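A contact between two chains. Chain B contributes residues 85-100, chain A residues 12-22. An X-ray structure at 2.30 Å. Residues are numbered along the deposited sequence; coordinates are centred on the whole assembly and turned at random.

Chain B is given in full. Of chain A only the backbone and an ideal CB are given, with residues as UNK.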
# COMPACT_ATOMS: atom_id res chain seq x y z
N PHE B 85 6.73 -17.39 -2.08
CA PHE B 85 8.03 -17.95 -1.67
C PHE B 85 8.53 -17.30 -0.40
O PHE B 85 7.95 -16.32 0.06
CB PHE B 85 9.09 -17.78 -2.77
CG PHE B 85 8.58 -18.11 -4.15
CD1 PHE B 85 8.12 -19.39 -4.46
CD2 PHE B 85 8.53 -17.14 -5.13
CE1 PHE B 85 7.62 -19.69 -5.71
CE2 PHE B 85 8.04 -17.44 -6.40
CZ PHE B 85 7.58 -18.71 -6.68
N PHE B 86 9.59 -17.84 0.18
CA PHE B 86 10.25 -17.20 1.32
C PHE B 86 11.39 -16.32 0.83
O PHE B 86 12.04 -16.63 -0.17
CB PHE B 86 10.85 -18.25 2.24
CG PHE B 86 9.84 -19.00 3.05
CD1 PHE B 86 9.39 -18.48 4.26
CD2 PHE B 86 9.38 -20.24 2.63
CE1 PHE B 86 8.48 -19.18 5.02
CE2 PHE B 86 8.47 -20.94 3.39
CZ PHE B 86 8.02 -20.42 4.59
N SER B 87 11.63 -15.21 1.53
CA SER B 87 12.87 -14.48 1.32
C SER B 87 13.69 -14.61 2.58
O SER B 87 13.16 -15.05 3.60
CB SER B 87 12.62 -13.01 0.99
OG SER B 87 12.28 -12.29 2.16
N ASP B 88 14.98 -14.24 2.52
CA ASP B 88 15.83 -14.28 3.72
C ASP B 88 15.57 -13.07 4.62
O ASP B 88 15.53 -13.19 5.84
CB ASP B 88 17.32 -14.37 3.35
CG ASP B 88 17.80 -13.18 2.56
OD1 ASP B 88 17.01 -12.61 1.79
OD2 ASP B 88 18.98 -12.80 2.72
N SER B 89 15.36 -11.92 3.99
CA SER B 89 15.19 -10.66 4.71
C SER B 89 13.96 -10.59 5.63
O SER B 89 14.04 -10.02 6.73
CB SER B 89 15.20 -9.51 3.71
OG SER B 89 15.23 -8.29 4.40
N LEU B 90 12.83 -11.15 5.22
CA LEU B 90 11.61 -11.00 6.00
C LEU B 90 11.76 -11.47 7.45
O LEU B 90 11.44 -10.75 8.40
CB LEU B 90 10.40 -11.67 5.33
CG LEU B 90 9.08 -11.56 6.14
CD1 LEU B 90 8.77 -10.11 6.48
CD2 LEU B 90 7.90 -12.21 5.42
N GLY B 91 12.25 -12.70 7.62
CA GLY B 91 12.38 -13.27 8.95
C GLY B 91 13.38 -12.57 9.84
O GLY B 91 13.21 -12.53 11.06
N VAL B 92 14.42 -11.99 9.24
CA VAL B 92 15.33 -11.15 10.00
C VAL B 92 14.54 -9.98 10.60
O VAL B 92 14.62 -9.73 11.80
CB VAL B 92 16.50 -10.64 9.14
CG1 VAL B 92 17.45 -9.77 9.96
CG2 VAL B 92 17.24 -11.81 8.54
N CYS B 93 13.79 -9.28 9.76
CA CYS B 93 12.90 -8.20 10.23
C CYS B 93 11.91 -8.64 11.33
O CYS B 93 11.79 -7.97 12.36
CB CYS B 93 12.15 -7.58 9.05
SG CYS B 93 11.18 -6.14 9.49
N GLU B 94 11.21 -9.77 11.13
CA GLU B 94 10.23 -10.24 12.10
C GLU B 94 10.85 -10.54 13.46
O GLU B 94 10.31 -10.17 14.50
CB GLU B 94 9.50 -11.47 11.57
CG GLU B 94 8.69 -11.21 10.29
CD GLU B 94 8.09 -12.48 9.68
OE1 GLU B 94 8.65 -13.56 9.91
OE2 GLU B 94 7.05 -12.39 8.97
N ARG B 95 11.99 -11.21 13.45
CA ARG B 95 12.70 -11.50 14.67
C ARG B 95 13.11 -10.19 15.35
O ARG B 95 12.87 -9.99 16.53
CB ARG B 95 13.94 -12.36 14.37
CG ARG B 95 14.75 -12.75 15.60
CD ARG B 95 15.85 -13.75 15.25
NE ARG B 95 16.77 -13.24 14.23
CZ ARG B 95 17.72 -13.96 13.66
NH1 ARG B 95 17.90 -15.23 14.02
NH2 ARG B 95 18.51 -13.42 12.74
N TYR B 96 13.71 -9.30 14.58
CA TYR B 96 14.08 -8.00 15.12
C TYR B 96 12.92 -7.27 15.79
O TYR B 96 13.04 -6.86 16.93
CB TYR B 96 14.72 -7.12 14.04
CG TYR B 96 15.06 -5.74 14.57
CD1 TYR B 96 16.30 -5.48 15.14
CD2 TYR B 96 14.12 -4.71 14.52
CE1 TYR B 96 16.60 -4.24 15.64
CE2 TYR B 96 14.42 -3.45 15.02
CZ TYR B 96 15.66 -3.23 15.58
OH TYR B 96 15.96 -1.99 16.08
N LEU B 97 11.78 -7.13 15.11
CA LEU B 97 10.65 -6.38 15.68
C LEU B 97 9.98 -7.03 16.89
O LEU B 97 9.58 -6.34 17.81
CB LEU B 97 9.56 -6.11 14.64
CG LEU B 97 9.81 -5.11 13.52
CD1 LEU B 97 8.64 -5.13 12.55
CD2 LEU B 97 10.01 -3.72 14.08
N THR B 98 9.80 -8.34 16.85
CA THR B 98 9.14 -9.02 17.95
C THR B 98 9.98 -8.90 19.22
O THR B 98 9.46 -8.61 20.29
CB THR B 98 8.89 -10.52 17.64
OG1 THR B 98 10.11 -11.10 17.17
CG2 THR B 98 7.83 -10.69 16.57
N ASN B 99 11.28 -9.10 19.08
CA ASN B 99 12.19 -8.99 20.22
C ASN B 99 12.17 -7.58 20.77
O ASN B 99 12.03 -7.39 21.98
CB ASN B 99 13.61 -9.41 19.83
CG ASN B 99 13.74 -10.92 19.64
OD1 ASN B 99 12.91 -11.69 20.14
ND2 ASN B 99 14.78 -11.34 18.92
N LEU B 100 12.27 -6.59 19.88
CA LEU B 100 12.29 -5.19 20.28
C LEU B 100 11.07 -4.81 21.12
O LEU B 100 11.20 -4.18 22.16
CB LEU B 100 12.41 -4.28 19.06
CG LEU B 100 12.47 -2.78 19.33
CD1 LEU B 100 13.63 -2.45 20.25
CD2 LEU B 100 12.60 -2.02 18.01
N UNK A 12 16.74 -23.07 8.40
CA UNK A 12 16.81 -22.10 9.51
C UNK A 12 15.91 -20.89 9.25
O UNK A 12 15.19 -20.43 10.14
CB UNK A 12 18.25 -21.64 9.72
N UNK A 13 15.96 -20.37 8.03
CA UNK A 13 15.08 -19.27 7.70
C UNK A 13 13.61 -19.64 7.85
O UNK A 13 12.85 -18.87 8.43
CB UNK A 13 15.36 -18.80 6.27
N UNK A 14 13.20 -20.81 7.38
CA UNK A 14 11.77 -21.10 7.44
C UNK A 14 11.23 -21.29 8.85
O UNK A 14 10.12 -20.86 9.18
CB UNK A 14 11.47 -22.36 6.62
N UNK A 15 12.03 -21.93 9.69
CA UNK A 15 11.64 -22.11 11.08
C UNK A 15 11.60 -20.77 11.78
O UNK A 15 10.74 -20.50 12.60
CB UNK A 15 12.60 -23.06 11.80
N UNK A 16 12.54 -19.91 11.42
CA UNK A 16 12.59 -18.59 12.00
C UNK A 16 11.30 -17.79 11.68
O UNK A 16 10.68 -17.19 12.58
CB UNK A 16 13.83 -17.85 11.49
N UNK A 17 10.86 -17.83 10.42
CA UNK A 17 9.61 -17.16 10.03
C UNK A 17 8.43 -17.78 10.73
O UNK A 17 7.48 -17.10 11.07
CB UNK A 17 9.41 -17.22 8.52
N UNK A 18 8.49 -19.09 10.94
CA UNK A 18 7.41 -19.77 11.65
C UNK A 18 7.31 -19.36 13.12
O UNK A 18 6.23 -19.35 13.70
CB UNK A 18 7.61 -21.28 11.55
N UNK A 19 8.44 -19.00 13.74
CA UNK A 19 8.35 -18.59 15.13
C UNK A 19 7.94 -17.12 15.32
O UNK A 19 7.19 -16.79 16.23
CB UNK A 19 9.70 -18.84 15.81
N UNK A 20 8.41 -16.24 14.44
CA UNK A 20 8.25 -14.79 14.67
C UNK A 20 7.24 -14.09 13.75
O UNK A 20 6.86 -12.96 14.00
CB UNK A 20 9.61 -14.11 14.51
N UNK A 21 6.82 -14.77 12.69
CA UNK A 21 5.88 -14.17 11.76
C UNK A 21 4.51 -14.83 11.81
O UNK A 21 4.40 -16.00 12.16
CB UNK A 21 6.44 -14.24 10.34
N UNK A 22 3.47 -14.07 11.48
CA UNK A 22 2.13 -14.63 11.39
C UNK A 22 2.14 -15.78 10.38
O UNK A 22 2.94 -15.78 9.44
CB UNK A 22 1.11 -13.56 10.99

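Chain A runs as a helix through position 20, crossing the chain B helix at 39° with an axis-to-axis approach of 8.8 Å.

Position 12 has nothing of chain B within 5.5 Å of its CB. Most residues would suit. It is A:Asp12.

Position 13 points toward the start of the chain B helix, its CB 5.1 Å from B:Ser87 O. There is room for a long or flat side chain. The residue is A:Tyr13. B:Asp88 CB lies over one ring face, 3.6 Å from CE1 of A:Tyr13, and B:Val92 CG2 sits at the ring edge.

Position 14 points sideways, its CB 4.4 Å from B:Phe86 CZ. An apolar, flexible chain could cover that ring. A:Met14 does so: its CG lies over the ring face, and its SD is 3.4 Å from B:Phe86 CE2.

Position 15 points away, so polar residues would suit. It is A:Asn15.

Position 16 points toward chain B, its CB 5.4 Å from B:Gly91 O and 5.5 Å from B:Arg95 NH1. A carbonyl invites a donor and a guanidinium an acceptor; Asn or Gln are plausible. The residue is A:Asn16. Its ND2 gives B:Gly91 O a weak hydrogen bond of 3.0 Å. Its OD1 accepts from a water that in turn accepts from B:Arg95 NH1.

Position 17 starts sideways, its CB 4.1 Å from B:Phe86 CE1 and 4.0 Å from B:Glu94 OE1. B:Gly91 leaves space alongside. B:Ser87 N and B:Gly91 N have no partner within this stretch, so an acceptor on a long side chain could reach them, directly or through water. The nearby carboxylate argues for a neutral one such as Gln. The residue is A:Glu17. Its CG packs 3.8 Å from B:Gly91 CA. Its OE2 reaches the B:Phe86 ring edge and accepts from a water that accepts from B:Ser87 N. The like charges stay close, with A:Glu17 OE1 4.2 Å from B:Glu94 OE1; a water lies between A:Glu17 OE1 and B:Glu94 OE2.

Position 18 points away and position 19 sideways, both with open space around CB, so many residues would suit. They are A:Leu18 and A:Thr19; A:Thr19 OG1 donates to A:Asn16 O.

Position 20 points toward chain B, its CB 3.9 Å from B:Arg95 N. The aliphatic part of B:Arg95 suits a broad side chain, aromatic or long. A:Tyr20 lays one ring face against B:Arg95 CG. B:Arg95 CG is 3.6 Å from A:Tyr20 CE2, and A:Tyr20 CD1 is 3.2 Å from B:Thr98 OG1.

Position 21 leaves helical angles. An ideal CB would stand 2.4 Å from B:Glu94 OE1, a clash, so glycine fits best. It is A:Gly21; its CA lies 3.4 Å from B:Glu94 OE1.

Position 22 tolerates many residues. It is A:Ala22.

Chain A 12-22: DYMNNELTYGA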
# COMPACT_ATOMS: atom_id res chain seq x y z
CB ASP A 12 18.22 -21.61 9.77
CG ASP A 12 19.14 -22.70 10.27
OD1 ASP A 12 18.63 -23.71 10.80
OD2 ASP A 12 20.38 -22.53 10.13
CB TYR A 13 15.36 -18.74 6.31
CG TYR A 13 16.60 -17.90 6.27
CD1 TYR A 13 16.58 -16.56 6.65
CD2 TYR A 13 17.80 -18.45 5.86
CE1 TYR A 13 17.75 -15.79 6.59
CE2 TYR A 13 18.95 -17.71 5.81
CZ TYR A 13 18.93 -16.39 6.17
OH TYR A 13 20.13 -15.69 6.09
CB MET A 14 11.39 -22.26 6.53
CG MET A 14 11.40 -21.84 5.08
SD MET A 14 10.96 -23.16 3.96
CE MET A 14 12.28 -24.38 4.23
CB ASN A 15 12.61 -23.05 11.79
CG ASN A 15 12.47 -24.47 11.31
OD1 ASN A 15 11.44 -24.85 10.74
ND2 ASN A 15 13.51 -25.28 11.53
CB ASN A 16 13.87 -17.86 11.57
CG ASN A 16 13.97 -16.47 12.18
OD1 ASN A 16 14.03 -16.33 13.39
ND2 ASN A 16 13.97 -15.45 11.34
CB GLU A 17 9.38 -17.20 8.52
CG GLU A 17 10.07 -16.09 7.77
CD GLU A 17 9.36 -15.75 6.48
OE1 GLU A 17 8.12 -15.87 6.46
OE2 GLU A 17 10.04 -15.39 5.51
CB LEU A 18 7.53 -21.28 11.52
CG LEU A 18 6.90 -21.82 10.24
CD1 LEU A 18 7.47 -23.17 9.86
CD2 LEU A 18 5.38 -21.88 10.38
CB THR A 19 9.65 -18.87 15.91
OG1 THR A 19 10.59 -17.83 15.64
CG2 THR A 19 10.25 -20.20 15.51
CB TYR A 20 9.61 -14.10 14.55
CG TYR A 20 10.61 -14.55 15.59
CD1 TYR A 20 10.39 -14.29 16.94
CD2 TYR A 20 11.78 -15.22 15.23
CE1 TYR A 20 11.30 -14.69 17.90
CE2 TYR A 20 12.70 -15.62 16.19
CZ TYR A 20 12.45 -15.34 17.53
OH TYR A 20 13.34 -15.72 18.52
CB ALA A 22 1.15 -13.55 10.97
O HOH W 1 16.43 -17.09 15.01
O HOH W 2 9.35 -14.44 3.32
O HOH W 3 12.59 -14.96 6.02
O HOH W 4 6.00 -14.52 7.89
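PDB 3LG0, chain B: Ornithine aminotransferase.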